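Local coordinates for protein hypothetical transcriptional regulator yurK (Bacillus subtilis, PDB 2IKK) that probably regulates transcription as a DNA-binding factor of the GntR family, the piece in this structure being its C-terminal UTRA domain, at residues L72-T77 with Q123-Y128; Y105-T110 with Q150-S155. One frame throughout, in Å; residues are numbered along the deposited sequence.

Contact 1 of 2, residues L72-T77 with Q123-Y128; sequences LTFEVT and QEESKY
Phe-74, on strand 71-80, meets Tyr-128, Glu-124 and Glu-125 of helix 123-129 and carries nearly all of the strand's share of the contact. Just before it, Leu-72 and Thr-73 both pair with Leu-65 in a classic beta bulge. The Phe-74 CB faces the helix, and a chi1 of 166°, with CG opposite the backbone N, carries the ring in among the helix side chains. Tyr-128 CD2 lies over one face, nearer the ring's border than its centre, 3.7 Å from Phe-74 CE1; the ring planes stand 47° apart. Glu-124 arrives at the ring edge, its OE1 4.0 Å from Phe-74 CZ, while OE2 forms a salt bridge with Lys-62. Glu-125 adds looser cover, CG lying 4.2 Å from Phe-74 CD2. Replacing Phe-74 by an alanine is likely to open a gap below the helix and take away the ring against which Tyr-128 CD2 rests. Farther on, Thr-77 OG1 donates a 2.6 Å hydrogen bond to Glu-75 OE2, and Glu-75 OE1 forms a salt bridge with Arg-63. The helix rides on the UTRA domain's large antiparallel sheet: Leu-35 of strand 33-41 touches both rings, Ile-64 of strand 57-66 meets Tyr-128, and Leu-158 of strand 150-160 meets Glu-125.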
loop_
_atom_site.group_PDB
_atom_site.type_symbol
_atom_site.label_atom_id
_atom_site.label_comp_id
_atom_site.label_asym_id
_atom_site.label_seq_id
_atom_site.Cartn_x
_atom_site.Cartn_y
_atom_site.Cartn_z
ATOM N N LEU A 72 11.456 10.836 6.977
ATOM C CA LEU A 72 10.621 9.652 6.709
ATOM C C LEU A 72 9.454 9.976 5.756
ATOM O O LEU A 72 9.086 9.158 4.908
ATOM C CB LEU A 72 10.151 9.013 8.030
ATOM C CG LEU A 72 8.905 8.139 8.022
ATOM C CD1 LEU A 72 9.098 6.869 8.815
ATOM C CD2 LEU A 72 7.710 9.002 8.632
ATOM N N THR A 73 8.876 11.184 5.905
ATOM C CA THR A 73 7.771 11.567 5.002
ATOM C C THR A 73 7.888 13.012 4.685
ATOM O O THR A 73 8.028 13.847 5.605
ATOM C CB THR A 73 6.405 11.385 5.646
ATOM O OG1 THR A 73 6.302 10.054 6.148
ATOM C CG2 THR A 73 5.305 11.606 4.635
ATOM N N PHE A 74 7.837 13.308 3.387
ATOM C CA PHE A 74 7.724 14.665 2.896
ATOM C C PHE A 74 6.245 14.847 2.446
ATOM O O PHE A 74 5.731 14.103 1.619
ATOM C CB PHE A 74 8.778 14.941 1.784
ATOM C CG PHE A 74 8.531 16.168 0.996
ATOM C CD1 PHE A 74 8.308 17.393 1.605
ATOM C CD2 PHE A 74 8.533 16.105 -0.422
ATOM C CE1 PHE A 74 8.088 18.540 0.794
ATOM C CE2 PHE A 74 8.248 17.219 -1.224
ATOM C CZ PHE A 74 8.056 18.459 -0.594
ATOM N N GLU A 75 5.574 15.784 3.113
ATOM C CA GLU A 75 4.117 15.936 2.947
ATOM C C GLU A 75 3.873 17.265 2.208
ATOM O O GLU A 75 4.477 18.352 2.513
ATOM C CB GLU A 75 3.441 15.945 4.305
ATOM C CG GLU A 75 1.919 16.271 4.271
ATOM C CD GLU A 75 1.334 16.617 5.638
ATOM O OE1 GLU A 75 1.900 16.229 6.686
ATOM O OE2 GLU A 75 0.267 17.267 5.656
ATOM N N VAL A 76 2.987 17.243 1.222
ATOM C CA VAL A 76 2.569 18.538 0.646
ATOM C C VAL A 76 1.016 18.438 0.733
ATOM O O VAL A 76 0.468 17.568 0.097
ATOM C CB VAL A 76 2.968 18.723 -0.812
ATOM C CG1 VAL A 76 2.429 20.058 -1.381
ATOM C CG2 VAL A 76 4.545 18.618 -0.962
ATOM N N THR A 77 0.378 19.329 1.503
ATOM C CA THR A 77 -1.099 19.313 1.648
ATOM C C THR A 77 -1.685 20.660 1.204
ATOM O O THR A 77 -1.040 21.726 1.450
ATOM C CB THR A 77 -1.366 19.009 3.101
ATOM O OG1 THR A 77 -0.898 17.659 3.392
ATOM C CG2 THR A 77 -2.844 19.212 3.538
ATOM N N GLN A 123 14.415 17.142 -8.013
ATOM C CA GLN A 123 15.306 17.952 -7.166
ATOM C C GLN A 123 14.750 18.230 -5.760
ATOM O O GLN A 123 15.435 18.049 -4.799
ATOM C CB GLN A 123 15.567 19.284 -7.894
ATOM C CG GLN A 123 16.695 20.121 -7.388
ATOM C CD GLN A 123 16.893 21.350 -8.347
ATOM O OE1 GLN A 123 16.609 21.267 -9.565
ATOM N NE2 GLN A 123 17.339 22.487 -7.781
ATOM N N GLU A 124 13.496 18.663 -5.657
ATOM C CA GLU A 124 12.924 19.051 -4.380
ATOM C C GLU A 124 12.817 17.881 -3.373
ATOM O O GLU A 124 13.118 18.014 -2.210
ATOM C CB GLU A 124 11.531 19.694 -4.586
ATOM C CG GLU A 124 10.956 20.105 -3.215
ATOM C CD GLU A 124 9.651 20.924 -3.302
ATOM O OE1 GLU A 124 8.677 20.466 -3.941
ATOM O OE2 GLU A 124 9.603 22.002 -2.679
ATOM N N GLU A 125 12.407 16.718 -3.868
ATOM C CA GLU A 125 12.293 15.539 -3.005
ATOM C C GLU A 125 13.647 15.055 -2.530
ATOM O O GLU A 125 13.805 14.610 -1.381
ATOM C CB GLU A 125 11.593 14.400 -3.747
ATOM C CG GLU A 125 10.169 14.710 -4.038
ATOM C CD GLU A 125 9.948 15.404 -5.332
ATOM O OE1 GLU A 125 10.885 15.672 -6.053
ATOM O OE2 GLU A 125 8.790 15.689 -5.657
ATOM N N SER A 126 14.592 15.069 -3.455
ATOM C CA SER A 126 15.945 14.609 -3.187
ATOM C C SER A 126 16.506 15.466 -2.036
ATOM O O SER A 126 17.058 14.947 -1.084
ATOM C CB SER A 126 16.773 14.624 -4.467
ATOM O OG SER A 126 17.408 15.879 -4.659
ATOM N N LYS A 127 16.295 16.775 -2.074
ATOM C CA LYS A 127 16.713 17.608 -0.939
ATOM C C LYS A 127 16.052 17.257 0.374
ATOM O O LYS A 127 16.737 16.976 1.310
ATOM C CB LYS A 127 16.479 19.077 -1.261
ATOM C CG LYS A 127 16.852 20.063 -0.100
ATOM C CD LYS A 127 16.772 21.452 -0.656
ATOM C CE LYS A 127 17.968 22.285 -0.175
ATOM N NZ LYS A 127 19.242 21.928 -0.885
ATOM N N TYR A 128 14.722 17.221 0.430
ATOM C CA TYR A 128 14.022 17.090 1.692
ATOM C C TYR A 128 14.062 15.689 2.271
ATOM O O TYR A 128 14.040 15.534 3.467
ATOM C CB TYR A 128 12.580 17.570 1.557
ATOM C CG TYR A 128 12.500 19.056 1.303
ATOM C CD1 TYR A 128 13.344 19.939 1.986
ATOM C CD2 TYR A 128 11.603 19.576 0.367
ATOM C CE1 TYR A 128 13.281 21.336 1.737
ATOM C CE2 TYR A 128 11.526 20.949 0.110
ATOM C CZ TYR A 128 12.370 21.814 0.785
ATOM O OH TYR A 128 12.264 23.188 0.530
#

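Contact 2 of 2, residues Y105-T110 with Q150-S155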
loop_
_atom_site.group_PDB
_atom_site.type_symbol
_atom_site.label_atom_id
_atom_site.label_comp_id
_atom_site.label_asym_id
_atom_site.label_seq_id
_atom_site.Cartn_x
_atom_site.Cartn_y
_atom_site.Cartn_z
ATOM N N TYR A 105 -12.601 25.809 12.778
ATOM C CA TYR A 105 -13.618 25.703 11.737
ATOM C C TYR A 105 -14.779 24.741 12.015
ATOM O O TYR A 105 -15.691 24.630 11.184
ATOM C CB TYR A 105 -12.943 25.372 10.396
ATOM C CG TYR A 105 -11.898 26.385 10.045
ATOM C CD1 TYR A 105 -10.545 26.131 10.322
ATOM C CD2 TYR A 105 -12.242 27.602 9.446
ATOM C CE1 TYR A 105 -9.582 27.065 10.052
ATOM C CE2 TYR A 105 -11.292 28.529 9.166
ATOM C CZ TYR A 105 -9.949 28.235 9.425
ATOM O OH TYR A 105 -9.023 29.196 9.154
ATOM N N LYS A 106 -14.763 24.087 13.180
ATOM C CA LYS A 106 -15.734 23.043 13.560
ATOM C C LYS A 106 -15.830 21.922 12.480
ATOM O O LYS A 106 -16.886 21.358 12.224
ATOM C CB LYS A 106 -17.108 23.690 13.827
ATOM C CG LYS A 106 -17.018 24.878 14.813
ATOM C CD LYS A 106 -16.208 24.504 16.039
ATOM C CE LYS A 106 -16.131 25.688 17.015
ATOM N NZ LYS A 106 -15.071 25.411 17.999
ATOM N N VAL A 107 -14.698 21.580 11.883
ATOM C CA VAL A 107 -14.687 20.533 10.882
ATOM C C VAL A 107 -13.877 19.345 11.374
ATOM O O VAL A 107 -12.740 19.476 11.899
ATOM C CB VAL A 107 -14.164 21.096 9.484
ATOM C CG1 VAL A 107 -13.783 19.979 8.506
ATOM C CG2 VAL A 107 -15.221 22.059 8.838
ATOM N N VAL A 108 -14.465 18.165 11.212
ATOM C CA VAL A 108 -13.774 16.893 11.490
ATOM C C VAL A 108 -13.912 15.988 10.254
ATOM O O VAL A 108 -15.056 15.821 9.755
ATOM C CB VAL A 108 -14.408 16.210 12.783
ATOM C CG1 VAL A 108 -13.959 14.854 12.935
ATOM C CG2 VAL A 108 -13.937 17.014 14.033
ATOM N N PRO A 109 -12.778 15.387 9.754
ATOM C CA PRO A 109 -12.920 14.438 8.660
ATOM C C PRO A 109 -13.675 13.186 9.095
ATOM O O PRO A 109 -13.534 12.718 10.239
ATOM C CB PRO A 109 -11.447 14.144 8.181
ATOM C CG PRO A 109 -10.545 14.868 9.055
ATOM C CD PRO A 109 -11.370 15.637 10.122
ATOM N N THR A 110 -14.498 12.665 8.210
ATOM C CA THR A 110 -15.307 11.491 8.457
ATOM C C THR A 110 -14.770 10.287 7.677
ATOM O O THR A 110 -15.125 9.166 7.968
ATOM C CB THR A 110 -16.770 11.751 8.007
ATOM O OG1 THR A 110 -16.815 12.192 6.640
ATOM C CG2 THR A 110 -17.386 12.873 8.900
ATOM N N GLN A 150 -18.027 15.976 1.432
ATOM C CA GLN A 150 -17.418 17.238 1.065
ATOM C C GLN A 150 -15.859 17.173 1.201
ATOM O O GLN A 150 -15.368 17.044 2.291
ATOM C CB GLN A 150 -17.956 18.316 1.990
ATOM C CG GLN A 150 -17.268 19.649 1.909
ATOM C CD GLN A 150 -17.369 20.219 0.504
ATOM O OE1 GLN A 150 -18.487 20.320 -0.100
ATOM N NE2 GLN A 150 -16.200 20.566 -0.066
ATOM N N PRO A 151 -15.117 17.277 0.088
ATOM C CA PRO A 151 -13.625 17.273 0.259
ATOM C C PRO A 151 -13.155 18.518 1.068
ATOM O O PRO A 151 -13.654 19.635 0.840
ATOM C CB PRO A 151 -13.086 17.262 -1.210
ATOM C CG PRO A 151 -14.183 17.862 -2.002
ATOM C CD PRO A 151 -15.480 17.384 -1.352
ATOM N N ILE A 152 -12.183 18.322 1.967
ATOM C CA ILE A 152 -11.695 19.369 2.857
ATOM C C ILE A 152 -10.215 19.693 2.705
ATOM O O ILE A 152 -9.836 20.851 2.867
ATOM C CB ILE A 152 -11.996 19.148 4.328
ATOM C CG1 ILE A 152 -11.572 17.732 4.822
ATOM C CG2 ILE A 152 -13.556 19.406 4.558
ATOM C CD1 ILE A 152 -11.530 17.669 6.379
ATOM N N TYR A 153 -9.419 18.689 2.383
ATOM C CA TYR A 153 -8.033 18.954 2.030
ATOM C C TYR A 153 -7.442 17.776 1.258
ATOM O O TYR A 153 -8.027 16.646 1.211
ATOM C CB TYR A 153 -7.219 19.272 3.266
ATOM C CG TYR A 153 -7.081 18.084 4.243
ATOM C CD1 TYR A 153 -6.124 17.111 4.046
ATOM C CD2 TYR A 153 -7.868 18.005 5.412
ATOM C CE1 TYR A 153 -5.952 16.032 4.930
ATOM C CE2 TYR A 153 -7.704 16.983 6.321
ATOM C CZ TYR A 153 -6.766 15.940 6.049
ATOM O OH TYR A 153 -6.573 14.860 6.869
ATOM N N CYS A 154 -6.304 17.999 0.587
ATOM C CA CYS A 154 -5.701 16.827 -0.051
ATOM C C CYS A 154 -4.220 16.802 0.256
ATOM O O CYS A 154 -3.648 17.865 0.435
ATOM C CB CYS A 154 -6.006 16.814 -1.553
ATOM S SG CYS A 154 -5.532 18.283 -2.498
ATOM N N SER A 155 -3.593 15.622 0.270
ATOM C CA SER A 155 -2.210 15.535 0.756
ATOM C C SER A 155 -1.498 14.604 -0.190
ATOM O O SER A 155 -2.089 13.674 -0.734
ATOM C CB SER A 155 -2.203 14.975 2.206
ATOM O OG SER A 155 -2.741 15.804 3.315
#
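Ile-152 pushes its CD1 methyl between Val-107 and Pro-109, and this apolar knot is the tight part of the contact. Val-107 CG1 sits 3.9 Å from Ile-152 CD1 and 4.0 Å from Ile-152 CG2; the two side chains run alongside each other, pointing opposite ways. Pro-109 crosses the isoleucine at about a right angle, its CB 4.0 Å from Ile-152 CD1. In Ile-152, CG1 stands between the backbone N and the carbonyl carbon (chi1 51°), a crowded position that directs the ethyl arm at the loop. A chi1 of 165° in Val-107 sets CG1 across from the backbone N and brings that methyl to the strand. Phe-84, in a loop, touches both Val-107 and Ile-152. The segment 105-110 links helix 97-105 to strand 111-120, an edge strand (within this chain) of the UTRA domain's antiparallel sheet; strand 136-146 lies between strands 111-120 and 150-160. Lys-106 leaves the helix with positive phi. Packing is looser at Tyr-153, where Pro-109 CG approaches ring atom CE2 obliquely at 4.5 Å; His-98 of the helix meets the same ring with planes near perpendicular. The Val-108 CB points away from the strand; this residue is exposed, although its carbonyl O accepts a hydrogen bond from Thr-146 OG1.

Overall arrangement
Contacts 1 and 2 lie on opposite sides of the chain's centre, their own centres about 23 Å apart, yet both rest on the same antiparallel sheet, where strands 71-80 and 150-160 are neighbours. Each is partly buried: contact 1 sets one buried strand residue, Phe-74, against three partly exposed helix residues, whereas contact 2 sets two buried strand residues against a loop. Their chemistry differs accordingly: aromatic and fringed by carboxylates under the helix; at the loop, aliphatic, with one proline ring and the margin of Tyr-153. The strands join them directly: Thr-77 OG1 lies 2.6 Å from Ser-155 OG, a probable hydrogen bond, and Thr-77 CG2 packs on Tyr-153 CD1 at 3.9 Å.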